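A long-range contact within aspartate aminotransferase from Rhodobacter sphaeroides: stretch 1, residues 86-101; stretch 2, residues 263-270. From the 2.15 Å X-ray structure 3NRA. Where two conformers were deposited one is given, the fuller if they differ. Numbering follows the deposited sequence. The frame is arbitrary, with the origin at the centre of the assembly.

Stretch 1 (86-101) LLAPRLAAFTGAPVDA
Stretch 2 263-270: GVAFGSRA

The contact sets a helix across a strand and lets the loop after the helix reach the strand's far end. Helix 86-95, already under way at Leu-86 and kinked where Pro-89 has no amide hydrogen to give to the turn before, passes strand 263-267 at 11.0 Å between axes, with 70° between their N-to-C directions. Side chains from both elements fill that space. The register runs from Leu-87 near Val-264 (CA to CA 9.6 Å) to Val-99 near Gly-267 (CA to CA 6.9 Å), so the chains draw closer once the helix has ended.

The helix presents Leu-87, Leu-91 and Thr-95, spaced by four residues, all with CA-to-CB bonds toward the strand. The strand answers by alternation: the CA-to-CB bonds of Val-264 and Phe-266 point toward the helix, that of Ala-265 away. Both leucines take the mt rotamer (chi1 -77° and -68°, chi2 -175° and 168°), well suited to a helix. CD1 of Leu-87 lies 4.2 Å from CG1 of Val-264, while CD1 of Leu-91 is 4.0 Å from CG2 of the same valine, whose chi1 is m (-63°).

Phe-266 is the centrepiece, with the largest covered area of any residue here. Its chi1 is p (49°) and its chi2 -84°, on an extended backbone (-153/153). Leu-91 CB lies over one face of the ring, and Leu-91 CD1 approaches Phe-266 CE1 at 3.9 Å. Thr-95 CG2 sits at the ring edge, 4.0 Å from Phe-266 CE2. With chi1 p (60°), Thr-95 OG1 donates to Leu-91 O at 2.7 Å; OG1 is also hydrogen-bonded elsewhere in the structure. Val-99, chi1 t (174°), approaches the ring obliquely, its CG2 3.9 Å from Phe-266 CD2.

Gly-96 leaves the helix with positive phi (73/25), a conformation that favours glycine; Ala-97 to Asp-100 then run extended. Gly-267, at 130/-130, is likewise a glycine position, since a CB would jam against the carbonyl O of Phe-266. A water joins the two backbones here, accepting from Asp-100 N at 2.9 Å and weakly from Gly-267 N at 3.4 Å. Ser-268 (chi1 t) then N-caps the helix starting at Arg-269.

The polar end is a salt bridge. The CA-to-CB bond of Asp-100 (chi1 t, chi2 -4°) points toward stretch 2; that of Arg-269 points sideways, and chi angles of -72°, 176°, -83° and -85° bring the end of the side chain nearer. Arg-269 NH1 donates to Asp-100 OD2 at 3.4 Å and 137°, a weak hydrogen bond; two conformers of Arg-269 were deposited, and this geometry belongs to the one given.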

ATOM      1  N   LEU B  86      19.800   9.592  -5.440  1.00 18.98           N
ATOM      2  CA  LEU B  86      19.985  10.720  -4.505  1.00 19.99           C
ATOM      3  C   LEU B  86      19.998  10.216  -3.055  1.00 19.28           C
ATOM      4  O   LEU B  86      20.778  10.685  -2.245  1.00 18.99           O
ATOM      5  CB  LEU B  86      18.876  11.766  -4.639  1.00 20.45           C
ATOM      6  CG  LEU B  86      19.082  13.024  -5.472  1.00 25.01           C
ATOM      7  CD1 LEU B  86      17.761  13.827  -5.461  1.00 27.49           C
ATOM      8  CD2 LEU B  86      20.276  13.918  -4.972  1.00 25.43           C
ATOM      9  N   LEU B  87      19.106   9.291  -2.728  1.00 18.61           N
ATOM     10  CA  LEU B  87      18.890   8.921  -1.321  1.00 17.95           C
ATOM     11  C   LEU B  87      19.986   8.024  -0.750  1.00 17.62           C
ATOM     12  O   LEU B  87      20.357   8.168   0.418  1.00 17.25           O
ATOM     13  CB  LEU B  87      17.541   8.254  -1.138  1.00 18.13           C
ATOM     14  CG  LEU B  87      16.277   9.116  -1.122  1.00 17.70           C
ATOM     15  CD1 LEU B  87      15.056   8.172  -0.790  1.00 17.79           C
ATOM     16  CD2 LEU B  87      16.349  10.248  -0.134  1.00 17.98           C
ATOM     17  N   ALA B  88      20.515   7.118  -1.571  1.00 17.52           N
ATOM     18  CA  ALA B  88      21.436   6.074  -1.091  1.00 16.61           C
ATOM     19  C   ALA B  88      22.657   6.652  -0.345  1.00 16.74           C
ATOM     20  O   ALA B  88      22.994   6.174   0.759  1.00 15.61           O
ATOM     21  CB  ALA B  88      21.885   5.159  -2.279  1.00 16.35           C
ATOM     22  N   PRO B  89      23.319   7.701  -0.929  1.00 16.40           N
ATOM     23  CA  PRO B  89      24.432   8.358  -0.205  1.00 16.37           C
ATOM     24  C   PRO B  89      23.994   8.988   1.111  1.00 16.10           C
ATOM     25  O   PRO B  89      24.718   8.913   2.099  1.00 16.28           O
ATOM     26  CB  PRO B  89      24.923   9.434  -1.194  1.00 16.80           C
ATOM     27  CG  PRO B  89      24.485   8.960  -2.532  1.00 17.18           C
ATOM     28  CD  PRO B  89      23.193   8.205  -2.307  1.00 16.33           C
ATOM     29  N   ARG B  90      22.788   9.547   1.144  1.00 16.27           N
ATOM     30  CA  ARG B  90      22.274  10.185   2.363  1.00 16.12           C
ATOM     31  C   ARG B  90      21.995   9.153   3.454  1.00 15.47           C
ATOM     32  O   ARG B  90      22.387   9.338   4.617  1.00 15.47           O
ATOM     33  CB  ARG B  90      21.024  10.993   2.054  1.00 16.58           C
ATOM     34  CG  ARG B  90      21.251  12.039   0.956  1.00 17.70           C
ATOM     35  CD  ARG B  90      20.106  12.941   0.765  1.00 17.41           C
ATOM     36  NE  ARG B  90      20.361  13.860  -0.354  1.00 19.69           N
ATOM     37  CZ  ARG B  90      19.443  14.636  -0.942  1.00 19.20           C
ATOM     38  NH1 ARG B  90      18.152  14.620  -0.561  1.00 21.60           N
ATOM     39  NH2 ARG B  90      19.800  15.391  -1.958  1.00 20.06           N
ATOM     40  N   LEU B  91      21.347   8.066   3.065  1.00 14.81           N
ATOM     41  CA  LEU B  91      21.062   6.965   3.967  1.00 14.82           C
ATOM     42  C   LEU B  91      22.334   6.215   4.376  1.00 15.13           C
ATOM     43  O   LEU B  91      22.410   5.704   5.488  1.00 14.98           O
ATOM     44  CB  LEU B  91      20.065   5.993   3.319  1.00 14.39           C
ATOM     45  CG  LEU B  91      18.650   6.520   3.106  1.00 13.58           C
ATOM     46  CD1 LEU B  91      17.826   5.568   2.190  1.00 11.41           C
ATOM     47  CD2 LEU B  91      17.907   6.749   4.464  1.00 11.77           C
ATOM     48  N   ALA B  92      23.338   6.161   3.475  1.00 14.76           N
ATOM     49  CA  ALA B  92      24.665   5.614   3.826  1.00 14.58           C
ATOM     50  C   ALA B  92      25.373   6.450   4.897  1.00 14.56           C
ATOM     51  O   ALA B  92      25.924   5.899   5.861  1.00 14.06           O
ATOM     52  CB  ALA B  92      25.589   5.471   2.544  1.00 13.16           C
ATOM     53  N   ALA B  93      25.382   7.771   4.699  1.00 14.59           N
ATOM     54  CA  ALA B  93      25.983   8.709   5.650  1.00 14.98           C
ATOM     55  C   ALA B  93      25.271   8.647   7.002  1.00 14.87           C
ATOM     56  O   ALA B  93      25.915   8.560   8.021  1.00 14.86           O
ATOM     57  CB  ALA B  93      25.938  10.131   5.090  1.00 15.66           C
ATOM     58  N   PHE B  94      23.935   8.608   6.975  1.00 14.34           N
ATOM     59  CA  PHE B  94      23.128   8.534   8.201  1.00 14.41           C
ATOM     60  C   PHE B  94      23.409   7.284   9.027  1.00 13.95           C
ATOM     61  O   PHE B  94      23.679   7.387  10.213  1.00 14.44           O
ATOM     62  CB  PHE B  94      21.626   8.618   7.885  1.00 13.59           C
ATOM     63  CG  PHE B  94      20.762   8.647   9.113  1.00 15.19           C
ATOM     64  CD1 PHE B  94      20.917   9.654  10.062  1.00 17.03           C
ATOM     65  CD2 PHE B  94      19.868   7.606   9.383  1.00 15.75           C
ATOM     66  CE1 PHE B  94      20.134   9.666  11.220  1.00 16.06           C
ATOM     67  CE2 PHE B  94      19.089   7.618  10.532  1.00 15.54           C
ATOM     68  CZ  PHE B  94      19.226   8.640  11.454  1.00 14.09           C
ATOM     69  N   THR B  95      23.380   6.120   8.384  1.00 13.89           N
ATOM     70  CA  THR B  95      23.548   4.824   9.081  1.00 14.51           C
ATOM     71  C   THR B  95      25.018   4.339   9.216  1.00 14.72           C
ATOM     72  O   THR B  95      25.284   3.388   9.928  1.00 14.81           O
ATOM     73  CB  THR B  95      22.745   3.711   8.369  1.00 15.02           C
ATOM     74  OG1 THR B  95      23.201   3.564   7.007  1.00 15.01           O
ATOM     75  CG2 THR B  95      21.256   4.022   8.390  1.00 14.04           C
ATOM     76  N   GLY B  96      25.951   5.003   8.546  1.00 15.36           N
ATOM     77  CA  GLY B  96      27.386   4.650   8.673  1.00 16.84           C
ATOM     78  C   GLY B  96      27.789   3.352   7.965  1.00 17.23           C
ATOM     79  O   GLY B  96      28.761   2.719   8.350  1.00 18.21           O
ATOM     80  N   ALA B  97      27.026   2.956   6.939  1.00 17.17           N
ATOM     81  CA  ALA B  97      27.381   1.800   6.097  1.00 17.09           C
ATOM     82  C   ALA B  97      26.856   2.005   4.662  1.00 16.64           C
ATOM     83  O   ALA B  97      25.925   2.785   4.448  1.00 16.52           O
ATOM     84  CB  ALA B  97      26.825   0.485   6.701  1.00 15.51           C
ATOM     85  N   PRO B  98      27.453   1.308   3.678  1.00 17.37           N
ATOM     86  CA  PRO B  98      27.031   1.447   2.287  1.00 18.03           C
ATOM     87  C   PRO B  98      25.551   1.129   2.029  1.00 16.99           C
ATOM     88  O   PRO B  98      24.966   0.287   2.715  1.00 17.25           O
ATOM     89  CB  PRO B  98      27.928   0.419   1.548  1.00 18.50           C
ATOM     90  CG  PRO B  98      29.119   0.384   2.313  1.00 18.74           C
ATOM     91  CD  PRO B  98      28.684   0.506   3.764  1.00 18.11           C
ATOM     92  N   VAL B  99      24.976   1.833   1.062  1.00 16.35           N
ATOM     93  CA  VAL B  99      23.635   1.590   0.589  1.00 15.88           C
ATOM     94  C   VAL B  99      23.698   1.488  -0.939  1.00 16.46           C
ATOM     95  O   VAL B  99      24.326   2.330  -1.610  1.00 16.76           O
ATOM     96  CB  VAL B  99      22.657   2.744   1.021  1.00 15.50           C
ATOM     97  CG1 VAL B  99      21.318   2.556   0.400  1.00 13.81           C
ATOM     98  CG2 VAL B  99      22.520   2.781   2.554  1.00 15.24           C
ATOM     99  N   ASP B 100      23.066   0.460  -1.470  1.00 18.29           N
ATOM    100  CA  ASP B 100      23.051   0.191  -2.889  1.00 19.84           C
ATOM    101  C   ASP B 100      21.727   0.702  -3.506  1.00 18.83           C
ATOM    102  O   ASP B 100      20.692   0.062  -3.360  1.00 18.71           O
ATOM    103  CB  ASP B 100      23.206  -1.317  -3.083  1.00 20.96           C
ATOM    104  CG  ASP B 100      23.151  -1.748  -4.543  1.00 24.65           C
ATOM    105  OD1 ASP B 100      22.919  -0.909  -5.437  1.00 27.38           O
ATOM    106  OD2 ASP B 100      23.325  -2.958  -4.780  1.00 30.72           O
ATOM    107  N   ALA B 101      21.783   1.840  -4.207  1.00 17.89           N
ATOM    108  CA  ALA B 101      20.580   2.431  -4.857  1.00 18.42           C
ATOM    109  C   ALA B 101      19.846   1.486  -5.825  1.00 18.56           C
ATOM    110  O   ALA B 101      18.605   1.505  -5.905  1.00 18.48           O
ATOM    111  CB  ALA B 101      20.955   3.714  -5.614  1.00 18.22           C
ATOM    112  N   GLY B 263       8.093   5.518   2.641  1.00 13.11           N
ATOM    113  CA  GLY B 263       9.080   4.868   3.457  1.00 12.49           C
ATOM    114  C   GLY B 263      10.124   4.302   2.571  1.00 12.88           C
ATOM    115  O   GLY B 263       9.967   4.286   1.345  1.00 13.48           O
ATOM    116  N   VAL B 264      11.203   3.828   3.171  1.00 13.14           N
ATOM    117  CA  VAL B 264      12.211   3.085   2.429  1.00 12.48           C
ATOM    118  C   VAL B 264      12.662   1.883   3.196  1.00 12.68           C
ATOM    119  O   VAL B 264      12.547   1.842   4.441  1.00 13.86           O
ATOM    120  CB  VAL B 264      13.451   3.933   2.107  1.00 12.03           C
ATOM    121  CG1 VAL B 264      13.077   5.105   1.202  1.00 10.96           C
ATOM    122  CG2 VAL B 264      14.158   4.381   3.412  1.00 10.26           C
ATOM    123  N   ALA B 265      13.178   0.903   2.455  1.00 11.85           N
ATOM    124  CA  ALA B 265      13.873  -0.241   3.030  1.00 11.58           C
ATOM    125  C   ALA B 265      15.179  -0.447   2.278  1.00 11.99           C
ATOM    126  O   ALA B 265      15.248  -0.224   1.061  1.00 12.64           O
ATOM    127  CB  ALA B 265      13.050  -1.441   2.950  1.00 10.30           C
ATOM    128  N   PHE B 266      16.208  -0.843   3.000  1.00 11.97           N
ATOM    129  CA  PHE B 266      17.513  -1.046   2.395  1.00 13.89           C
ATOM    130  C   PHE B 266      18.339  -2.049   3.119  1.00 13.09           C
ATOM    131  O   PHE B 266      18.168  -2.267   4.329  1.00 12.33           O
ATOM    132  CB  PHE B 266      18.295   0.301   2.265  1.00 14.11           C
ATOM    133  CG  PHE B 266      18.323   1.147   3.541  1.00 14.56           C
ATOM    134  CD1 PHE B 266      17.253   2.004   3.859  1.00 14.75           C
ATOM    135  CD2 PHE B 266      19.446   1.164   4.348  1.00 12.25           C
ATOM    136  CE1 PHE B 266      17.305   2.820   4.977  1.00 14.65           C
ATOM    137  CE2 PHE B 266      19.496   1.954   5.478  1.00 12.97           C
ATOM    138  CZ  PHE B 266      18.431   2.804   5.791  1.00 13.54           C
ATOM    139  N   GLY B 267      19.231  -2.670   2.371  1.00 13.97           N
ATOM    140  CA  GLY B 267      19.998  -3.783   2.863  1.00 15.27           C
ATOM    141  C   GLY B 267      19.948  -4.936   1.899  1.00 16.63           C
ATOM    142  O   GLY B 267      20.194  -4.757   0.705  1.00 16.19           O
ATOM    143  N   SER B 268      19.631  -6.132   2.430  1.00 17.50           N
ATOM    144  CA  SER B 268      19.835  -7.387   1.722  1.00 17.77           C
ATOM    145  C   SER B 268      19.270  -7.386   0.303  1.00 18.03           C
ATOM    146  O   SER B 268      18.066  -7.165   0.120  1.00 17.93           O
ATOM    147  CB  SER B 268      19.166  -8.517   2.489  1.00 17.75           C
ATOM    148  OG  SER B 268      19.289  -9.724   1.763  1.00 17.95           O
ATOM    149  N   ARG B 269      20.119  -7.685  -0.678  1.00 17.95           N
ATOM    150  CA  ARG B 269      19.654  -7.677  -2.035  0.50 19.33           C
ATOM    151  C   ARG B 269      18.610  -8.784  -2.318  1.00 19.75           C
ATOM    152  O   ARG B 269      17.629  -8.515  -3.006  1.00 19.42           O
ATOM    153  CB  ARG B 269      20.823  -7.706  -3.017  0.50 20.25           C
ATOM    154  CG  ARG B 269      21.564  -6.361  -3.054  0.50 21.44           C
ATOM    155  CD  ARG B 269      22.756  -6.399  -3.939  0.50 24.17           C
ATOM    156  NE  ARG B 269      23.895  -6.957  -3.251  0.50 27.26           N
ATOM    157  CZ  ARG B 269      24.713  -6.255  -2.480  0.50 27.12           C
ATOM    158  NH1 ARG B 269      24.503  -4.952  -2.294  0.50 25.99           N
ATOM    159  NH2 ARG B 269      25.729  -6.857  -1.888  0.50 27.47           N
ATOM    160  N   ALA B 270      18.810  -9.991  -1.774  1.00 19.69           N
ATOM    161  CA  ALA B 270      17.856 -11.067  -1.957  1.00 20.18           C
ATOM    162  C   ALA B 270      16.488 -10.679  -1.361  1.00 19.68           C
ATOM    163  O   ALA B 270      15.467 -10.873  -1.987  1.00 20.15           O
ATOM    164  CB  ALA B 270      18.380 -12.391  -1.320  1.00 19.97           C
TER
HETATM  165  O   HOH W   1      21.543  -1.155   0.361  1.00 19.72           O